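Local coordinates for protein inositol 2-dehydrogenase/D-chiro-inositol 3-dehydrogenase (Lactobacillus casei, PDB 4MIY) that oxidises myo-inositol and D-chiro-inositol to their keto derivatives with NAD as the hydride acceptor, at residues Val160-Leu174 and Arg204-Leu216. Numbering follows the deposited sequence.
Sequences VASNYSNEMAITDTL and RNEGLHDPQLATL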
ATOM      1  N   VAL A 160      14.509  23.842   8.173  1.00 18.35           N
ATOM      2  CA  VAL A 160      14.749  25.081   7.448  1.00 19.44           C
ATOM      3  C   VAL A 160      16.025  25.779   7.838  1.00 22.48           C
ATOM      4  O   VAL A 160      16.569  25.535   8.866  1.00 23.64           O
ATOM      5  CB  VAL A 160      13.578  26.049   7.553  1.00 20.33           C
ATOM      6  CG1 VAL A 160      12.371  25.434   6.886  1.00 20.61           C
ATOM      7  CG2 VAL A 160      13.277  26.404   8.985  1.00 19.31           C
ATOM      8  N   ALA A 161      16.498  26.625   6.944  1.00 21.02           N
ATOM      9  CA  ALA A 161      17.700  27.380   7.200  1.00 23.57           C
ATOM     10  C   ALA A 161      17.422  28.503   8.163  1.00 23.27           C
ATOM     11  O   ALA A 161      16.289  28.840   8.412  1.00 21.46           O
ATOM     12  CB  ALA A 161      18.236  27.906   5.943  1.00 26.08           C
ATOM     13  N   SER A 162      18.504  29.052   8.693  1.00 24.33           N
ATOM     14  CA  SER A 162      18.480  30.171   9.621  1.00 24.36           C
ATOM     15  C   SER A 162      17.703  31.370   9.150  1.00 23.73           C
ATOM     16  O   SER A 162      17.117  32.059   9.926  1.00 22.71           O
ATOM     17  CB  SER A 162      19.919  30.617   9.904  1.00 30.61           C
ATOM     18  OG  SER A 162      20.662  29.505  10.301  1.00 42.65           O
ATOM     19  N   ASN A 163      17.703  31.580   7.859  1.00 23.79           N
ATOM     20  CA  ASN A 163      17.095  32.723   7.282  1.00 21.41           C
ATOM     21  C   ASN A 163      15.593  32.595   6.974  1.00 23.52           C
ATOM     22  O   ASN A 163      15.016  33.483   6.427  1.00 25.15           O
ATOM     23  CB  ASN A 163      17.878  33.086   6.038  1.00 25.10           C
ATOM     24  CG  ASN A 163      17.459  32.301   4.862  1.00 31.06           C
ATOM     25  OD1 ASN A 163      17.144  31.156   4.960  1.00 33.78           O
ATOM     26  ND2 ASN A 163      17.418  32.948   3.728  1.00 36.61           N
ATOM     27  N   TYR A 164      14.987  31.480   7.346  1.00 18.60           N
ATOM     28  CA  TYR A 164      13.598  31.225   6.993  1.00 20.32           C
ATOM     29  C   TYR A 164      12.643  31.877   7.951  1.00 17.08           C
ATOM     30  O   TYR A 164      12.667  31.602   9.099  1.00 20.14           O
ATOM     31  CB  TYR A 164      13.349  29.725   6.934  1.00 18.57           C
ATOM     32  CG  TYR A 164      12.044  29.261   6.348  1.00 16.71           C
ATOM     33  CD1 TYR A 164      10.890  29.257   7.095  1.00 17.22           C
ATOM     34  CD2 TYR A 164      11.972  28.760   5.062  1.00 19.35           C
ATOM     35  CE1 TYR A 164       9.714  28.820   6.565  1.00 19.01           C
ATOM     36  CE2 TYR A 164      10.783  28.310   4.536  1.00 17.25           C
ATOM     37  CZ  TYR A 164       9.676  28.327   5.286  1.00 16.54           C
ATOM     38  OH  TYR A 164       8.494  27.877   4.793  1.00 18.76           O
ATOM     39  N   SER A 165      11.768  32.706   7.432  1.00 18.68           N
ATOM     40  CA  SER A 165      10.922  33.531   8.268  1.00 21.06           C
ATOM     41  C   SER A 165       9.483  33.064   8.263  1.00 19.53           C
ATOM     42  O   SER A 165       9.103  32.275   7.448  1.00 18.35           O
ATOM     43  CB  SER A 165      10.957  34.959   7.733  1.00 21.47           C
ATOM     44  OG  SER A 165      10.328  35.044   6.480  1.00 21.04           O
ATOM     45  N   ASN A 166       8.691  33.587   9.179  1.00 17.56           N
ATOM     46  CA  ASN A 166       7.285  33.280   9.229  1.00 16.93           C
ATOM     47  C   ASN A 166       6.596  33.559   7.908  1.00 20.90           C
ATOM     48  O   ASN A 166       5.735  32.848   7.517  1.00 19.28           O
ATOM     49  CB  ASN A 166       6.576  34.029  10.356  1.00 17.63           C
ATOM     50  CG  ASN A 166       5.287  33.391  10.740  1.00 18.10           C
ATOM     51  OD1 ASN A 166       5.255  32.216  10.993  1.00 18.53           O
ATOM     52  ND2 ASN A 166       4.227  34.150  10.772  1.00 19.70           N
ATOM     53  N   GLU A 167       6.998  34.632   7.251  1.00 20.33           N
ATOM     54  CA  GLU A 167       6.389  35.030   6.019  1.00 21.78           C
ATOM     55  C   GLU A 167       6.729  34.072   4.884  1.00 18.65           C
ATOM     56  O   GLU A 167       5.952  33.884   3.998  1.00 19.40           O
ATOM     57  CB  GLU A 167       6.802  36.447   5.716  1.00 25.73           C
ATOM     58  CG  GLU A 167       6.276  37.472   6.748  1.00 29.36           C
ATOM     59  CD  GLU A 167       7.039  37.576   8.130  1.00 33.56           C
ATOM     60  OE1 GLU A 167       8.148  37.082   8.337  1.00 27.92           O
ATOM     61  OE2 GLU A 167       6.468  38.182   9.040  1.00 42.94           O
ATOM     62  N   MET A 168       7.898  33.487   4.940  1.00 17.83           N
ATOM     63  CA  MET A 168       8.321  32.519   3.955  1.00 19.28           C
ATOM     64  C   MET A 168       7.527  31.224   3.979  1.00 18.76           C
ATOM     65  O   MET A 168       7.496  30.524   3.015  1.00 18.75           O
ATOM     66  CB  MET A 168       9.797  32.236   4.099  1.00 18.05           C
ATOM     67  CG  MET A 168      10.644  33.356   3.528  1.00 21.78           C
ATOM     68  SD  MET A 168      12.303  33.498   4.142  1.00 22.92           S
ATOM     69  CE  MET A 168      13.049  32.084   3.472  1.00 22.54           C
ATOM     70  N   ALA A 169       6.864  30.957   5.081  1.00 18.39           N
ATOM     71  CA  ALA A 169       5.945  29.852   5.116  1.00 18.09           C
ATOM     72  C   ALA A 169       4.888  30.027   4.063  1.00 19.23           C
ATOM     73  O   ALA A 169       4.396  29.087   3.539  1.00 17.68           O
ATOM     74  CB  ALA A 169       5.308  29.710   6.479  1.00 18.16           C
ATOM     75  N   ILE A 170       4.547  31.270   3.782  1.00 16.66           N
ATOM     76  CA  ILE A 170       3.642  31.584   2.688  1.00 17.16           C
ATOM     77  C   ILE A 170       4.405  31.729   1.359  1.00 18.96           C
ATOM     78  O   ILE A 170       4.161  31.027   0.438  1.00 19.79           O
ATOM     79  CB  ILE A 170       2.821  32.878   2.954  1.00 17.35           C
ATOM     80  CG1 ILE A 170       2.126  32.857   4.302  1.00 18.68           C
ATOM     81  CG2 ILE A 170       1.817  33.136   1.854  1.00 19.51           C
ATOM     82  CD1 ILE A 170       1.319  31.668   4.590  1.00 20.06           C
ATOM     83  N   THR A 171       5.361  32.625   1.313  1.00 21.30           N
ATOM     84  CA  THR A 171       5.901  33.017   0.052  1.00 18.44           C
ATOM     85  C   THR A 171       6.810  31.968  -0.611  1.00 17.63           C
ATOM     86  O   THR A 171       6.960  31.987  -1.796  1.00 19.76           O
ATOM     87  CB  THR A 171       6.648  34.376   0.152  1.00 23.27           C
ATOM     88  OG1 THR A 171       7.709  34.262   1.080  1.00 22.59           O
ATOM     89  CG2 THR A 171       5.747  35.425   0.587  1.00 22.59           C
ATOM     90  N   ASP A 172       7.404  31.088   0.170  1.00 18.55           N
ATOM     91  CA  ASP A 172       8.305  30.094  -0.361  1.00 19.51           C
ATOM     92  C   ASP A 172       7.704  28.674  -0.383  1.00 19.67           C
ATOM     93  O   ASP A 172       8.045  27.877  -1.190  1.00 21.11           O
ATOM     94  CB  ASP A 172       9.631  30.089   0.395  1.00 22.37           C
ATOM     95  CG  ASP A 172      10.521  31.269   0.031  1.00 29.91           C
ATOM     96  OD1 ASP A 172      10.168  32.020  -0.882  1.00 35.70           O
ATOM     97  OD2 ASP A 172      11.559  31.431   0.641  1.00 30.42           O
ATOM     98  N   THR A 173       6.795  28.439   0.532  1.00 17.92           N
ATOM     99  CA  THR A 173       6.279  27.120   0.786  1.00 16.56           C
ATOM    100  C   THR A 173       4.815  26.969   0.349  1.00 15.89           C
ATOM    101  O   THR A 173       4.549  26.338  -0.621  1.00 16.08           O
ATOM    102  CB  THR A 173       6.541  26.749   2.244  1.00 16.14           C
ATOM    103  OG1 THR A 173       7.942  26.820   2.497  1.00 18.71           O
ATOM    104  CG2 THR A 173       6.068  25.345   2.548  1.00 16.49           C
ATOM    105  N   LEU A 174       3.891  27.617   1.027  1.00 15.58           N
ATOM    106  CA  LEU A 174       2.492  27.514   0.658  1.00 14.18           C
ATOM    107  C   LEU A 174       2.164  28.040  -0.746  1.00 13.91           C
ATOM    108  O   LEU A 174       1.178  27.716  -1.305  1.00 14.33           O
ATOM    109  CB  LEU A 174       1.601  28.202   1.713  1.00 15.97           C
ATOM    110  CG  LEU A 174       0.090  28.074   1.584  1.00 14.64           C
ATOM    111  CD1 LEU A 174      -0.413  26.639   1.759  1.00 17.51           C
ATOM    112  CD2 LEU A 174      -0.590  28.981   2.591  1.00 17.07           C
ATOM    113  N   ARG A 204      13.727  26.806  15.430  0.73 15.68           N
ATOM    114  CA  ARG A 204      14.941  27.441  15.888  0.73 20.49           C
ATOM    115  C   ARG A 204      15.014  28.865  15.390  0.73 18.37           C
ATOM    116  O   ARG A 204      16.007  29.528  15.592  0.73 18.92           O
ATOM    117  CB  ARG A 204      16.143  26.692  15.342  0.73 23.31           C
ATOM    118  CG  ARG A 204      16.349  25.325  15.895  0.73 26.85           C
ATOM    119  CD  ARG A 204      16.478  25.398  17.375  0.73 30.67           C
ATOM    120  NE  ARG A 204      17.822  25.217  17.897  0.73 39.31           N
ATOM    121  CZ  ARG A 204      18.339  25.961  18.876  0.73 36.80           C
ATOM    122  NH1 ARG A 204      17.617  26.916  19.421  0.73 39.20           N
ATOM    123  NH2 ARG A 204      19.568  25.755  19.315  0.73 35.51           N
ATOM    124  N   ASN A 205      13.972  29.312  14.712  1.00 19.41           N
ATOM    125  CA  ASN A 205      13.999  30.568  14.014  1.00 18.92           C
ATOM    126  C   ASN A 205      13.089  31.607  14.608  1.00 20.21           C
ATOM    127  O   ASN A 205      11.927  31.359  14.790  1.00 19.08           O
ATOM    128  CB  ASN A 205      13.593  30.374  12.545  1.00 20.22           C
ATOM    129  CG  ASN A 205      14.611  29.607  11.742  1.00 21.34           C
ATOM    130  OD1 ASN A 205      15.358  28.835  12.259  1.00 27.92           O
ATOM    131  ND2 ASN A 205      14.621  29.835  10.472  1.00 18.45           N
ATOM    132  N   GLU A 206      13.617  32.787  14.846  1.00 20.97           N
ATOM    133  CA  GLU A 206      12.815  33.832  15.422  1.00 21.76           C
ATOM    134  C   GLU A 206      11.616  34.163  14.572  1.00 18.36           C
ATOM    135  O   GLU A 206      11.729  34.425  13.424  1.00 19.31           O
ATOM    136  CB  GLU A 206      13.646  35.102  15.690  1.00 25.16           C
ATOM    137  CG  GLU A 206      12.955  36.164  16.530  1.00 26.41           C
ATOM    138  CD  GLU A 206      13.794  37.435  16.761  0.49 27.01           C
ATOM    139  OE1 GLU A 206      13.553  38.105  17.768  0.77 31.25           O
ATOM    140  OE2 GLU A 206      14.618  37.747  15.890  0.71 32.17           O
ATOM    141  N   GLY A 207      10.465  34.134  15.218  1.00 20.30           N
ATOM    142  CA  GLY A 207       9.229  34.576  14.622  1.00 20.58           C
ATOM    143  C   GLY A 207       8.484  33.535  13.803  1.00 18.26           C
ATOM    144  O   GLY A 207       7.392  33.747  13.432  1.00 19.33           O
ATOM    145  N   LEU A 208       9.129  32.426  13.536  1.00 20.16           N
ATOM    146  CA  LEU A 208       8.524  31.372  12.740  1.00 18.98           C
ATOM    147  C   LEU A 208       7.570  30.537  13.521  1.00 17.25           C
ATOM    148  O   LEU A 208       7.924  29.956  14.513  1.00 19.82           O
ATOM    149  CB  LEU A 208       9.607  30.483  12.180  1.00 17.55           C
ATOM    150  CG  LEU A 208       9.130  29.260  11.413  1.00 16.85           C
ATOM    151  CD1 LEU A 208       8.336  29.726  10.228  1.00 16.92           C
ATOM    152  CD2 LEU A 208      10.316  28.396  11.007  1.00 20.02           C
ATOM    153  N   HIS A 209       6.338  30.516  13.057  1.00 16.33           N
ATOM    154  CA  HIS A 209       5.347  29.601  13.563  1.00 15.68           C
ATOM    155  C   HIS A 209       5.360  28.359  12.700  1.00 19.13           C
ATOM    156  O   HIS A 209       5.332  28.453  11.508  1.00 17.64           O
ATOM    157  CB  HIS A 209       3.968  30.203  13.483  1.00 17.49           C
ATOM    158  CG  HIS A 209       3.781  31.392  14.355  1.00 19.19           C
ATOM    159  ND1 HIS A 209       3.276  31.305  15.629  1.00 21.67           N
ATOM    160  CD2 HIS A 209       4.029  32.699  14.134  1.00 21.58           C
ATOM    161  CE1 HIS A 209       3.207  32.515  16.151  1.00 20.33           C
ATOM    162  NE2 HIS A 209       3.660  33.380  15.266  1.00 23.18           N
ATOM    163  N   ASP A 210       5.424  27.217  13.352  1.00 16.56           N
ATOM    164  CA  ASP A 210       5.379  25.938  12.693  1.00 15.91           C
ATOM    165  C   ASP A 210       4.804  24.906  13.637  1.00 17.39           C
ATOM    166  O   ASP A 210       5.263  24.746  14.715  1.00 18.06           O
ATOM    167  CB  ASP A 210       6.767  25.526  12.268  1.00 17.88           C
ATOM    168  CG  ASP A 210       6.773  24.369  11.276  1.00 19.72           C
ATOM    169  OD1 ASP A 210       6.074  24.449  10.278  1.00 17.85           O
ATOM    170  OD2 ASP A 210       7.492  23.436  11.522  1.00 17.84           O
ATOM    171  N   PRO A 211       3.794  24.183  13.186  1.00 16.19           N
ATOM    172  CA  PRO A 211       3.191  24.202  11.866  1.00 16.63           C
ATOM    173  C   PRO A 211       2.219  25.322  11.638  1.00 15.30           C
ATOM    174  O   PRO A 211       1.968  26.054  12.533  1.00 17.05           O
ATOM    175  CB  PRO A 211       2.493  22.837  11.799  1.00 14.16           C
ATOM    176  CG  PRO A 211       2.250  22.486  13.092  1.00 19.58           C
ATOM    177  CD  PRO A 211       3.376  23.017  13.930  1.00 17.23           C
ATOM    178  N   GLN A 212       1.703  25.439  10.427  1.00 14.74           N
ATOM    179  CA  GLN A 212       0.650  26.383  10.098  1.00 14.94           C
ATOM    180  C   GLN A 212      -0.464  25.661   9.365  1.00 15.82           C
ATOM    181  O   GLN A 212      -0.204  24.756   8.612  1.00 15.98           O
ATOM    182  CB  GLN A 212       1.163  27.558   9.264  1.00 16.53           C
ATOM    183  CG  GLN A 212       2.210  28.342   9.977  1.00 16.71           C
ATOM    184  CD  GLN A 212       2.627  29.604   9.309  1.00 16.20           C
ATOM    185  OE1 GLN A 212       1.892  30.210   8.593  1.00 18.60           O
ATOM    186  NE2 GLN A 212       3.833  30.003   9.576  1.00 18.09           N
ATOM    187  N   LEU A 213      -1.688  26.047   9.623  1.00 14.94           N
ATOM    188  CA  LEU A 213      -2.817  25.497   8.930  1.00 15.51           C
ATOM    189  C   LEU A 213      -3.416  26.573   8.060  1.00 18.12           C
ATOM    190  O   LEU A 213      -3.710  27.629   8.545  1.00 19.95           O
ATOM    191  CB  LEU A 213      -3.838  25.013   9.915  1.00 15.73           C
ATOM    192  CG  LEU A 213      -3.400  23.851  10.816  1.00 15.08           C
ATOM    193  CD1 LEU A 213      -4.373  23.629  11.915  1.00 17.60           C
ATOM    194  CD2 LEU A 213      -3.246  22.597  10.012  1.00 18.01           C
ATOM    195  N   ALA A 214      -3.559  26.294   6.768  1.00 16.57           N
ATOM    196  CA  ALA A 214      -4.142  27.224   5.826  1.00 16.00           C
ATOM    197  C   ALA A 214      -5.460  26.701   5.323  1.00 18.19           C
ATOM    198  O   ALA A 214      -5.521  25.609   4.836  1.00 18.61           O
ATOM    199  CB  ALA A 214      -3.204  27.455   4.671  1.00 17.95           C
ATOM    200  N   THR A 215      -6.504  27.482   5.488  1.00 15.61           N
ATOM    201  CA  THR A 215      -7.802  27.149   4.975  1.00 16.36           C
ATOM    202  C   THR A 215      -8.214  28.142   3.897  1.00 15.82           C
ATOM    203  O   THR A 215      -8.225  29.320   4.116  1.00 17.62           O
ATOM    204  CB  THR A 215      -8.875  27.118   6.061  1.00 17.86           C
ATOM    205  OG1 THR A 215      -8.521  26.173   7.062  1.00 22.94           O
ATOM    206  CG2 THR A 215     -10.164  26.734   5.501  1.00 18.70           C
ATOM    207  N   LEU A 216      -8.527  27.637   2.732  1.00 16.91           N
ATOM    208  CA  LEU A 216      -8.972  28.471   1.645  1.00 15.54           C
ATOM    209  C   LEU A 216     -10.364  28.066   1.241  1.00 19.86           C
ATOM    210  O   LEU A 216     -10.708  26.926   1.327  1.00 19.76           O
ATOM    211  CB  LEU A 216      -8.060  28.337   0.431  1.00 19.83           C
ATOM    212  CG  LEU A 216      -6.623  28.798   0.505  1.00 18.20           C
ATOM    213  CD1 LEU A 216      -5.780  27.836   1.253  1.00 25.16           C
ATOM    214  CD2 LEU A 216      -6.095  28.917  -0.865  1.00 23.88           C
TER
HETATM  215  O   HOH W   1      17.231  27.097  11.330  1.00 29.95           O
HETATM  216  O   HOH W   2       9.895  35.222  11.270  1.00 22.95           O
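Asn205 turns its amide into the type I turn Ala161-Tyr164 and gives both N-H groups of ND2 to backbone carbonyls. The bond from Asn205 ND2 to Ala161 O is 2.8 Å long; that from Asn205 ND2 to Tyr164 O, at 3.0 Å, is nearly straight (172°) and meets a lone pair in the carbonyl plane. Both acceptors lie within a few degrees of the amide plane, which fixes the rotation of the group, while a water links Asn205 OD1 to Val160 O. Because Ala161 O also accepts from Tyr164 N, the side chain grips the carbonyl that closes the turn.

A second amide reaches across from the other segment, that of Asn166. Asn166 carries OD1 to His209 N (2.9 Å), its CG swung to the far side from its own backbone nitrogen, and the donor stands 40° out of the carbonyl plane. The same oxygen lies at the edge of the His209 imidazole, the amide steeply inclined to the ring, and Asn166 ND2 is held by the OH of Tyr196, the residue whose ring stacks on His209. Gln212 NE2 is fixed by His209 O at 2.9 Å and passes 3.4 Å from Ala169 CB.

Between the two amides Leu208 supplies the apolar filling: CD1 sits 4.0 Å from Tyr164 CE1, at the ring edge, and CD2 meets Val160 CG2 tip to tip. Val160 CG1 and Met168 CB cover opposite faces of that ring. Farther along, Leu174 CD2 rests on Ala214 CB (3.7 Å), where helix 168-174 crosses strand 212-216 at -72°. With loops 160-167 and 204-211 joined by Asn205 and Asn166 side-chain bonds to backbone, this is helix-on-sheet packing in the C-terminal alpha/beta domain of this Gfo/Idh/MocA family enzyme.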